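Local coordinates for protein malate synthase (Haloferax volcanii, PDB 5TAO) that catalyses the magnesium-dependent Claisen condensation of acetyl-CoA with glyoxylate, then hydrolysis to malate and CoA, in the glyoxylate cycle, at residues P83-H88 against H117-P122; F14-T19 against V47-D52; I121-G126 against I156-E161. All coordinates share one frame; numbering follows the deposited sequence.

Interaction 1. Residues P83-H88 against H117-P122. With GLV (glyoxylic acid), chain C.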
loop_
_atom_site.group_PDB
_atom_site.type_symbol
_atom_site.label_atom_id
_atom_site.label_comp_id
_atom_site.label_asym_id
_atom_site.label_seq_id
_atom_site.Cartn_x
_atom_site.Cartn_y
_atom_site.Cartn_z
ATOM N N PRO A 83 -18.021 -8.752 27.614
ATOM C CA PRO A 83 -19.253 -9.125 26.976
ATOM C C PRO A 83 -19.213 -9.047 25.437
ATOM O O PRO A 83 -18.565 -8.113 24.907
ATOM C CB PRO A 83 -20.198 -8.044 27.433
ATOM C CG PRO A 83 -19.642 -7.489 28.628
ATOM C CD PRO A 83 -18.172 -7.536 28.399
ATOM N N ARG A 84 -19.976 -9.907 24.758
ATOM C CA ARG A 84 -20.053 -9.894 23.339
ATOM C C ARG A 84 -21.263 -9.129 22.924
ATOM O O ARG A 84 -22.383 -9.429 23.361
ATOM C CB ARG A 84 -20.047 -11.275 22.716
ATOM C CG ARG A 84 -20.289 -11.236 21.228
ATOM C CD ARG A 84 -19.900 -12.514 20.525
ATOM N NE ARG A 84 -20.836 -13.609 20.716
ATOM C CZ ARG A 84 -20.809 -14.752 20.030
ATOM N NH1 ARG A 84 -19.978 -14.961 18.999
ATOM N NH2 ARG A 84 -21.665 -15.682 20.302
ATOM N N MET A 85 -21.038 -8.125 22.073
ATOM C CA MET A 85 -22.081 -7.283 21.497
ATOM C C MET A 85 -22.478 -7.749 20.135
ATOM O O MET A 85 -21.798 -8.572 19.555
ATOM C CB MET A 85 -21.547 -5.868 21.359
ATOM C CG MET A 85 -21.071 -5.242 22.629
ATOM S SD MET A 85 -22.455 -4.748 23.659
ATOM C CE MET A 85 -22.595 -6.163 24.783
ATOM N N VAL A 86 -23.592 -7.258 19.594
ATOM C CA VAL A 86 -23.914 -7.556 18.227
ATOM C C VAL A 86 -23.012 -6.693 17.237
ATOM O O VAL A 86 -22.557 -5.585 17.581
ATOM C CB VAL A 86 -25.403 -7.321 17.878
ATOM C CG1 VAL A 86 -26.255 -8.348 18.580
ATOM C CG2 VAL A 86 -25.860 -5.865 18.163
ATOM N N TRP A 87 -22.772 -7.223 16.067
ATOM C CA TRP A 87 -21.962 -6.528 15.035
ATOM C C TRP A 87 -22.143 -7.281 13.757
ATOM O O TRP A 87 -22.387 -8.490 13.747
ATOM C CB TRP A 87 -20.486 -6.492 15.479
ATOM C CG TRP A 87 -19.606 -5.665 14.495
ATOM C CD1 TRP A 87 -18.992 -6.122 13.372
ATOM C CD2 TRP A 87 -19.390 -4.267 14.544
ATOM N NE1 TRP A 87 -18.328 -5.099 12.752
ATOM C CE2 TRP A 87 -18.521 -3.945 13.455
ATOM C CE3 TRP A 87 -19.792 -3.266 15.426
ATOM C CZ2 TRP A 87 -18.100 -2.662 13.191
ATOM C CZ3 TRP A 87 -19.378 -1.983 15.209
ATOM C CH2 TRP A 87 -18.577 -1.660 14.040
ATOM N N HIS A 88 -22.098 -6.612 12.623
ATOM C CA HIS A 88 -21.946 -7.362 11.387
ATOM C C HIS A 88 -21.305 -6.417 10.355
ATOM O O HIS A 88 -21.761 -5.275 10.175
ATOM C CB HIS A 88 -23.251 -7.964 10.874
ATOM C CG HIS A 88 -23.049 -9.132 9.965
ATOM N ND1 HIS A 88 -22.467 -9.015 8.723
ATOM C CD2 HIS A 88 -23.353 -10.447 10.109
ATOM C CE1 HIS A 88 -22.432 -10.187 8.124
ATOM N NE2 HIS A 88 -22.941 -11.081 8.953
ATOM N N HIS A 117 -13.595 -5.448 31.434
ATOM C CA HIS A 117 -12.335 -5.252 30.753
ATOM C C HIS A 117 -12.376 -4.909 29.260
ATOM O O HIS A 117 -11.363 -4.399 28.737
ATOM C CB HIS A 117 -11.463 -6.453 30.924
ATOM C CG HIS A 117 -10.670 -6.424 32.188
ATOM N ND1 HIS A 117 -11.253 -6.621 33.435
ATOM C CD2 HIS A 117 -9.337 -6.340 32.400
ATOM C CE1 HIS A 117 -10.301 -6.619 34.357
ATOM N NE2 HIS A 117 -9.137 -6.408 33.758
ATOM N N GLY A 118 -13.461 -5.224 28.592
ATOM C CA GLY A 118 -13.523 -4.951 27.167
ATOM C C GLY A 118 -14.695 -5.592 26.569
ATOM O O GLY A 118 -15.582 -6.005 27.314
ATOM N N PHE A 119 -14.788 -5.550 25.226
ATOM C CA PHE A 119 -15.905 -6.125 24.549
ATOM C C PHE A 119 -15.452 -7.052 23.441
ATOM O O PHE A 119 -14.342 -6.894 22.894
ATOM C CB PHE A 119 -16.845 -5.039 24.010
ATOM C CG PHE A 119 -17.614 -4.287 25.083
ATOM C CD1 PHE A 119 -18.789 -4.820 25.613
ATOM C CD2 PHE A 119 -17.138 -3.082 25.614
ATOM C CE1 PHE A 119 -19.484 -4.177 26.626
ATOM C CE2 PHE A 119 -17.840 -2.418 26.634
ATOM C CZ PHE A 119 -19.011 -2.970 27.132
ATOM N N VAL A 120 -16.300 -8.022 23.108
ATOM C CA VAL A 120 -16.070 -8.961 22.013
ATOM C C VAL A 120 -16.969 -8.561 20.863
ATOM O O VAL A 120 -18.171 -8.305 21.054
ATOM C CB VAL A 120 -16.323 -10.396 22.445
ATOM C CG1 VAL A 120 -16.140 -11.355 21.270
ATOM C CG2 VAL A 120 -15.403 -10.782 23.569
ATOM N N ILE A 121 -16.388 -8.422 19.669
ATOM C CA ILE A 121 -17.081 -8.001 18.483
ATOM C C ILE A 121 -17.072 -9.144 17.473
ATOM O O ILE A 121 -16.016 -9.520 16.938
ATOM C CB ILE A 121 -16.372 -6.784 17.852
ATOM C CG1 ILE A 121 -16.252 -5.639 18.844
ATOM C CG2 ILE A 121 -17.069 -6.323 16.609
ATOM C CD1 ILE A 121 -17.591 -5.129 19.396
ATOM N N PRO A 122 -18.232 -9.671 17.130
ATOM C CA PRO A 122 -18.312 -10.776 16.188
ATOM C C PRO A 122 -18.449 -10.288 14.737
ATOM O O PRO A 122 -18.698 -9.139 14.520
ATOM C CB PRO A 122 -19.643 -11.440 16.577
ATOM C CG PRO A 122 -20.474 -10.268 16.970
ATOM C CD PRO A 122 -19.553 -9.332 17.673
HETATM C C1 GLV C . -19.514 -18.974 16.424
HETATM O O1 GLV C . -19.073 -18.739 15.273
HETATM C C2 GLV C . -20.466 -18.079 17.162
HETATM O O2 GLV C . -21.133 -18.455 18.197
HETATM O O3 GLV C . -20.658 -16.939 16.694
#

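Interaction 2. Residues F14-T19 against V47-D52. With GLV (glyoxylic acid), chain E; GLV (glyoxylic acid), chain C.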
loop_
_atom_site.group_PDB
_atom_site.type_symbol
_atom_site.label_atom_id
_atom_site.label_comp_id
_atom_site.label_asym_id
_atom_site.label_seq_id
_atom_site.Cartn_x
_atom_site.Cartn_y
_atom_site.Cartn_z
ATOM N N PHE A 14 -12.771 -19.268 27.452
ATOM C CA PHE A 14 -13.489 -18.138 26.971
ATOM C C PHE A 14 -14.857 -18.703 27.058
ATOM O O PHE A 14 -15.176 -19.582 26.309
ATOM C CB PHE A 14 -13.086 -17.884 25.495
ATOM C CG PHE A 14 -13.886 -16.809 24.768
ATOM C CD1 PHE A 14 -15.013 -17.124 24.090
ATOM C CD2 PHE A 14 -13.383 -15.580 24.609
ATOM C CE1 PHE A 14 -15.665 -16.205 23.387
ATOM C CE2 PHE A 14 -14.042 -14.615 23.926
ATOM C CZ PHE A 14 -15.141 -14.944 23.236
ATOM N N PHE A 15 -15.659 -18.260 28.016
ATOM C CA PHE A 15 -16.970 -18.951 28.319
ATOM C C PHE A 15 -18.114 -18.016 28.116
ATOM O O PHE A 15 -18.127 -16.928 28.660
ATOM C CB PHE A 15 -16.923 -19.409 29.815
ATOM C CG PHE A 15 -18.215 -19.941 30.341
ATOM C CD1 PHE A 15 -18.815 -21.026 29.762
ATOM C CD2 PHE A 15 -18.785 -19.408 31.494
ATOM C CE1 PHE A 15 -19.986 -21.573 30.286
ATOM C CE2 PHE A 15 -19.955 -19.918 31.981
ATOM C CZ PHE A 15 -20.550 -21.019 31.378
ATOM N N THR A 16 -19.074 -18.386 27.272
ATOM C CA THR A 16 -20.137 -17.529 26.941
ATOM C C THR A 16 -21.380 -17.898 27.830
ATOM O O THR A 16 -21.553 -19.079 28.177
ATOM C CB THR A 16 -20.522 -17.649 25.461
ATOM O OG1 THR A 16 -20.441 -18.975 25.056
ATOM C CG2 THR A 16 -19.543 -16.772 24.552
ATOM N N SER A 17 -22.214 -16.904 28.130
ATOM C CA SER A 17 -23.508 -17.076 28.828
ATOM C C SER A 17 -24.564 -16.261 28.145
ATOM O O SER A 17 -24.301 -15.142 27.777
ATOM C CB SER A 17 -23.392 -16.612 30.281
ATOM O OG SER A 17 -22.354 -17.358 30.881
ATOM N N PRO A 18 -25.768 -16.813 27.948
ATOM C CA PRO A 18 -26.890 -16.012 27.432
ATOM C C PRO A 18 -27.310 -14.873 28.360
ATOM O O PRO A 18 -27.135 -14.956 29.584
ATOM C CB PRO A 18 -28.049 -17.002 27.300
ATOM C CG PRO A 18 -27.576 -18.309 27.828
ATOM C CD PRO A 18 -26.116 -18.225 28.202
ATOM N N THR A 19 -27.801 -13.770 27.804
ATOM C CA THR A 19 -27.929 -12.592 28.646
ATOM C C THR A 19 -29.393 -12.393 29.124
ATOM O O THR A 19 -29.612 -11.645 30.048
ATOM C CB THR A 19 -27.459 -11.334 27.917
ATOM O OG1 THR A 19 -28.188 -11.196 26.690
ATOM C CG2 THR A 19 -25.947 -11.424 27.598
ATOM N N VAL A 47 -17.696 -14.134 29.028
ATOM C CA VAL A 47 -18.329 -13.401 27.967
ATOM C C VAL A 47 -19.829 -13.523 28.090
ATOM O O VAL A 47 -20.403 -14.446 27.542
ATOM C CB VAL A 47 -17.946 -13.994 26.563
ATOM C CG1 VAL A 47 -18.643 -13.292 25.412
ATOM C CG2 VAL A 47 -16.424 -14.026 26.370
ATOM N N PRO A 48 -20.482 -12.598 28.832
ATOM C CA PRO A 48 -21.904 -12.387 28.709
ATOM C C PRO A 48 -22.211 -12.095 27.302
ATOM O O PRO A 48 -21.730 -11.061 26.785
ATOM C CB PRO A 48 -22.133 -11.126 29.549
ATOM C CG PRO A 48 -21.213 -11.312 30.635
ATOM C CD PRO A 48 -19.967 -11.812 29.959
ATOM N N ASP A 49 -23.006 -12.956 26.691
ATOM C CA ASP A 49 -23.194 -12.988 25.283
ATOM C C ASP A 49 -24.478 -12.462 24.705
ATOM O O ASP A 49 -25.392 -13.236 24.477
ATOM C CB ASP A 49 -22.978 -14.427 24.770
ATOM C CG ASP A 49 -22.943 -14.513 23.215
ATOM O OD1 ASP A 49 -22.828 -13.459 22.571
ATOM O OD2 ASP A 49 -23.040 -15.597 22.636
ATOM N N ASN A 50 -24.500 -11.181 24.320
ATOM C CA ASN A 50 -25.649 -10.551 23.700
ATOM C C ASN A 50 -25.903 -10.735 22.195
ATOM O O ASN A 50 -26.766 -10.088 21.628
ATOM C CB ASN A 50 -25.662 -9.048 24.006
ATOM C CG ASN A 50 -27.067 -8.539 24.291
ATOM O OD1 ASN A 50 -27.846 -9.225 24.970
ATOM N ND2 ASN A 50 -27.394 -7.352 23.810
ATOM N N GLU A 51 -25.154 -11.626 21.560
ATOM C CA GLU A 51 -25.280 -11.931 20.153
ATOM C C GLU A 51 -25.767 -13.359 20.044
ATOM O O GLU A 51 -26.886 -13.610 20.433
ATOM C CB GLU A 51 -23.941 -11.714 19.399
ATOM C CG GLU A 51 -24.095 -11.720 17.858
ATOM C CD GLU A 51 -23.186 -12.694 17.141
ATOM O OE1 GLU A 51 -22.631 -13.591 17.807
ATOM O OE2 GLU A 51 -22.987 -12.562 15.895
ATOM N N ASP A 52 -24.994 -14.320 19.542
ATOM C CA ASP A 52 -25.681 -15.517 19.096
ATOM C C ASP A 52 -26.332 -16.317 20.285
ATOM O O ASP A 52 -27.262 -17.048 20.054
ATOM C CB ASP A 52 -24.842 -16.522 18.258
ATOM C CG ASP A 52 -24.240 -15.953 16.934
ATOM O OD1 ASP A 52 -24.821 -15.056 16.354
ATOM O OD2 ASP A 52 -23.204 -16.563 16.505
HETATM C C1 GLV E . -24.908 -14.548 12.301
HETATM O O1 GLV E . -24.820 -13.357 11.972
HETATM C C2 GLV E . -24.188 -15.096 13.485
HETATM O O2 GLV E . -24.427 -16.313 13.753
HETATM O O3 GLV E . -23.360 -14.450 14.182
HETATM C C1 GLV C . -19.514 -18.974 16.424
HETATM O O1 GLV C . -19.073 -18.739 15.273
HETATM C C2 GLV C . -20.466 -18.079 17.162
HETATM O O2 GLV C . -21.133 -18.455 18.197
HETATM O O3 GLV C . -20.658 -16.939 16.694
HETATM O O HOH W 1 -22.286 -18.453 22.625
#

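Interaction 3. Residues I121-G126 against I156-E161. With PB (lead (II) ion), chain G; GLV (glyoxylic acid), chain E; GLV (glyoxylic acid), chain C; GLV (glyoxylic acid), chain D.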
loop_
_atom_site.group_PDB
_atom_site.type_symbol
_atom_site.label_atom_id
_atom_site.label_comp_id
_atom_site.label_asym_id
_atom_site.label_seq_id
_atom_site.Cartn_x
_atom_site.Cartn_y
_atom_site.Cartn_z
ATOM N N ILE A 121 -16.388 -8.422 19.669
ATOM C CA ILE A 121 -17.081 -8.001 18.483
ATOM C C ILE A 121 -17.072 -9.144 17.473
ATOM O O ILE A 121 -16.016 -9.520 16.938
ATOM C CB ILE A 121 -16.372 -6.784 17.852
ATOM C CG1 ILE A 121 -16.252 -5.639 18.844
ATOM C CG2 ILE A 121 -17.069 -6.323 16.609
ATOM C CD1 ILE A 121 -17.591 -5.129 19.396
ATOM N N PRO A 122 -18.232 -9.671 17.130
ATOM C CA PRO A 122 -18.312 -10.776 16.188
ATOM C C PRO A 122 -18.449 -10.288 14.737
ATOM O O PRO A 122 -18.698 -9.139 14.520
ATOM C CB PRO A 122 -19.643 -11.440 16.577
ATOM C CG PRO A 122 -20.474 -10.268 16.970
ATOM C CD PRO A 122 -19.553 -9.332 17.673
ATOM N N GLU A 123 -18.350 -11.216 13.800
ATOM C CA GLU A 123 -18.700 -11.019 12.414
ATOM C C GLU A 123 -17.937 -9.880 11.726
ATOM O O GLU A 123 -18.458 -9.275 10.803
ATOM C CB GLU A 123 -20.238 -10.888 12.224
ATOM C CG GLU A 123 -21.082 -12.074 12.794
ATOM C CD GLU A 123 -21.020 -13.255 11.898
ATOM O OE1 GLU A 123 -21.455 -14.316 12.342
ATOM O OE2 GLU A 123 -20.489 -13.157 10.720
ATOM N N VAL A 124 -16.740 -9.576 12.192
ATOM C CA VAL A 124 -15.968 -8.543 11.617
ATOM C C VAL A 124 -15.497 -8.967 10.163
ATOM O O VAL A 124 -15.516 -10.111 9.785
ATOM C CB VAL A 124 -14.792 -8.138 12.461
ATOM C CG1 VAL A 124 -15.264 -7.527 13.772
ATOM C CG2 VAL A 124 -13.789 -9.284 12.704
ATOM N N GLY A 125 -15.127 -7.994 9.383
ATOM C CA GLY A 125 -14.773 -8.236 7.997
ATOM C C GLY A 125 -13.313 -7.880 7.744
ATOM O O GLY A 125 -12.441 -8.293 8.488
ATOM N N GLY A 126 -13.059 -7.135 6.681
ATOM C CA GLY A 126 -11.721 -6.609 6.390
ATOM C C GLY A 126 -11.303 -5.580 7.374
ATOM O O GLY A 126 -12.098 -5.148 8.211
ATOM N N ILE A 156 -14.204 -11.934 16.843
ATOM C CA ILE A 156 -14.406 -13.262 16.365
ATOM C C ILE A 156 -14.109 -13.316 14.842
ATOM O O ILE A 156 -14.689 -12.570 14.071
ATOM C CB ILE A 156 -15.845 -13.753 16.500
ATOM C CG1 ILE A 156 -16.486 -13.486 17.873
ATOM C CG2 ILE A 156 -15.876 -15.241 16.290
ATOM C CD1 ILE A 156 -15.755 -14.040 19.014
ATOM N N ILE A 157 -13.236 -14.240 14.448
ATOM C CA ILE A 157 -12.823 -14.407 13.051
ATOM C C ILE A 157 -13.822 -15.441 12.482
ATOM O O ILE A 157 -13.744 -16.626 12.793
ATOM C CB ILE A 157 -11.339 -14.902 12.927
ATOM C CG1 ILE A 157 -10.328 -13.981 13.630
ATOM C CG2 ILE A 157 -10.942 -15.181 11.452
ATOM C CD1 ILE A 157 -10.326 -12.513 13.179
ATOM N N GLU A 158 -14.774 -14.984 11.680
ATOM C CA GLU A 158 -15.817 -15.893 11.149
ATOM C C GLU A 158 -16.177 -15.539 9.730
ATOM O O GLU A 158 -17.283 -15.800 9.250
ATOM C CB GLU A 158 -17.057 -15.909 12.068
ATOM C CG GLU A 158 -17.298 -14.685 12.881
ATOM C CD GLU A 158 -18.426 -14.861 13.959
ATOM O OE1 GLU A 158 -18.841 -15.971 14.338
ATOM O OE2 GLU A 158 -18.883 -13.803 14.379
ATOM N N SER A 159 -15.174 -15.000 9.008
ATOM C CA SER A 159 -15.287 -14.743 7.601
ATOM C C SER A 159 -13.940 -14.868 6.942
ATOM O O SER A 159 -12.921 -14.673 7.590
ATOM C CB SER A 159 -15.854 -13.405 7.404
ATOM O OG SER A 159 -15.032 -12.316 7.690
ATOM N N GLY A 160 -13.960 -15.173 5.673
ATOM C CA GLY A 160 -12.752 -15.191 4.852
ATOM C C GLY A 160 -12.056 -13.850 4.959
ATOM O O GLY A 160 -10.856 -13.780 5.056
ATOM N N GLU A 161 -12.845 -12.800 4.865
ATOM C CA GLU A 161 -12.388 -11.447 4.942
ATOM C C GLU A 161 -11.596 -11.155 6.187
ATOM O O GLU A 161 -10.518 -10.489 6.137
ATOM C CB GLU A 161 -13.548 -10.435 4.892
ATOM C CG GLU A 161 -14.261 -10.373 3.636
ATOM C CD GLU A 161 -15.445 -11.344 3.655
ATOM O OE1 GLU A 161 -15.273 -12.527 4.049
ATOM O OE2 GLU A 161 -16.546 -10.917 3.321
HETATM PB PB PB G . -21.593 -14.965 14.841
HETATM C C1 GLV E . -24.908 -14.548 12.301
HETATM O O1 GLV E . -24.820 -13.357 11.972
HETATM C C2 GLV E . -24.188 -15.096 13.485
HETATM O O2 GLV E . -24.427 -16.313 13.753
HETATM O O3 GLV E . -23.360 -14.450 14.182
HETATM C C1 GLV C . -19.514 -18.974 16.424
HETATM O O1 GLV C . -19.073 -18.739 15.273
HETATM C C2 GLV C . -20.466 -18.079 17.162
HETATM O O2 GLV C . -21.133 -18.455 18.197
HETATM O O3 GLV C . -20.658 -16.939 16.694
HETATM C C1 GLV D . -21.401 -12.320 3.434
HETATM O O1 GLV D . -22.117 -12.728 2.518
HETATM C C2 GLV D . -20.007 -11.921 3.141
HETATM O O2 GLV D . -19.226 -11.721 4.043
HETATM O O3 GLV D . -19.533 -11.880 1.973
HETATM O O HOH W 2 -19.951 -14.929 9.152
HETATM O O HOH W 3 -15.429 -12.362 11.536
#

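Interaction 1. Residues P83-H88 against H117-P122
Ile121 lays its CG2 methyl over one face of the Trp87 indole, a CH-pi contact 3.7 Å from the centroid of the five-membered ring and set toward the rim. The indole gets there because Trp87 CG lies anti to its own backbone N (chi1 -175°), and its NE1 is bonded to Asp129. The Phe119 ring takes the carbonyl oxygen of Pro83 at its edge, while Met85 approaches obliquely: CG is 3.8 Å from Phe119 CD1, and the sulfur makes a Met-aromatic contact. The third flat group, the Arg84 guanidinium, meets a glyoxylate at its edge, near its plane, where NH1 donates to O3 of that ligand over 3.1 Å (146° at the hydrogen). An extended start and a bend at chi3 (76°) carry the group there, past Val120 and Pro122, and NH2 is held by a salt bridge to Asp49. Arg84 is a binding residue for both glyoxylate and acetyl-CoA. Two backbone bonds flank it, Val120 N to Pro83 O at 2.9 Å and Met85 N to Val120 O at 3.0 Å, forming a single bridge. That bridge joins the chain just beyond strand 80-81 to strand 118-121, closing the TIM barrel between its third and fourth strands. Outside the seam, Met85 packs on helix 92-105 and Ile121 on Phe137 of helix 127-143; Val120 leans on strand 152-157.

Interaction 2. Residues F14-T19 against V47-D52
Past the point where the two strands clearly pair, Thr19 and Asn50 are tied by a short side-chain bond: Thr19 OG1 donates to Asn50 OD1 over 2.6 Å, in the plane of the amide carbonyl. With Thr19 OG1 lodged between its own N and carbonyl carbon (chi1 56°), the CG2 methyl is left against the Asp49 backbone, 3.4 Å from Asp49 C. Upstream the pairing is parallel, by Val47 N to Phe15 O (2.9 Å), Ser17 N to Val47 O (3.1 Å) and Asp49 N to Ser17 O (2.8 Å). Pro48, which has no N-H, falls where this pairing asks for none. Val47 CG2 sits over a face of the Phe14 ring, 3.6 Å from its centroid, while CG1 lies alongside Thr16 CG2. A water bridges Thr16 OG1 and Asp49 OD2; the hydroxyl also bonds Trp257 and the carboxylate pairs with Arg84. Asp49 OD1 accepts from Glu51 N, an Asx turn leading the chain to Asp52, a magnesium ligand. These are the first two strands of the barrel: Ser17 and Pro48 face outward onto helices 29-36 and 59-73, whereas Phe14 reaches across to Leu185 and Val187 of strand 183-188.

Interaction 3. Residues I121-G126 against I156-E161
Glu158 reaches across to Glu123 with a strained first torsion: chi1 is 27°, well off a staggered value, and the chain then runs extended. This brings OE2 to 2.7 Å from Glu123 N, which it accepts on its anti lone pair through a bent bond. Glu123 is folded instead, turned at chi2 (-77°), and its carboxylate stacks on that of Glu158 with the planes 27° apart. Two carboxylates this close are probably made tolerable by the cation they face: Glu123 OE1 binds the lead ion at 2.6 Å, together with Asp192 and a glyoxylate, and Glu123 OE2 pairs with Arg89. The two segments carry the chain off the C-terminal ends of strands 118-121 and 152-157 of the TIM barrel, the usual place for its active site, and Glu158 binds both magnesium and glyoxylate. With an alanine here, the N-H of Glu123 would probably lose its acceptor and the cation a neighbouring carboxylate. Between these segments the strand pairing is carried by Ile156 N on Ile121 O, 3.0 Å. Farther on, Ser159 OG donates to Val124 O (3.1 Å), in the carbonyl plane, while also capping helix 160-166 at Ala162 N. A water joins Val124 O, Ile156 O and Glu158 N.

In the fold
All three contacts lie on one barrel: interaction 2 pairs its first two strands, interaction 1 seals third to fourth, and interaction 3 links fourth to fifth. Interactions 1 and 2 have centres about 9 Å apart and meet through Arg84 NH2 and Asp49 OD2, a 2.7 Å salt bridge that steadies the arginine beside the glyoxylate. Interactions 1 and 3, about 12 Å between centres, share Ile121 and Pro122, and Val120 CG1 packs on Ile156 CD1 at 3.5 Å. Interactions 2 and 3 have centres about 17 Å apart, yet Glu51 OE2 comes to 3.6 Å from Pro122 CG. Arg84, Asp52 and Glu158, one from each, converge on the metal and glyoxylate site.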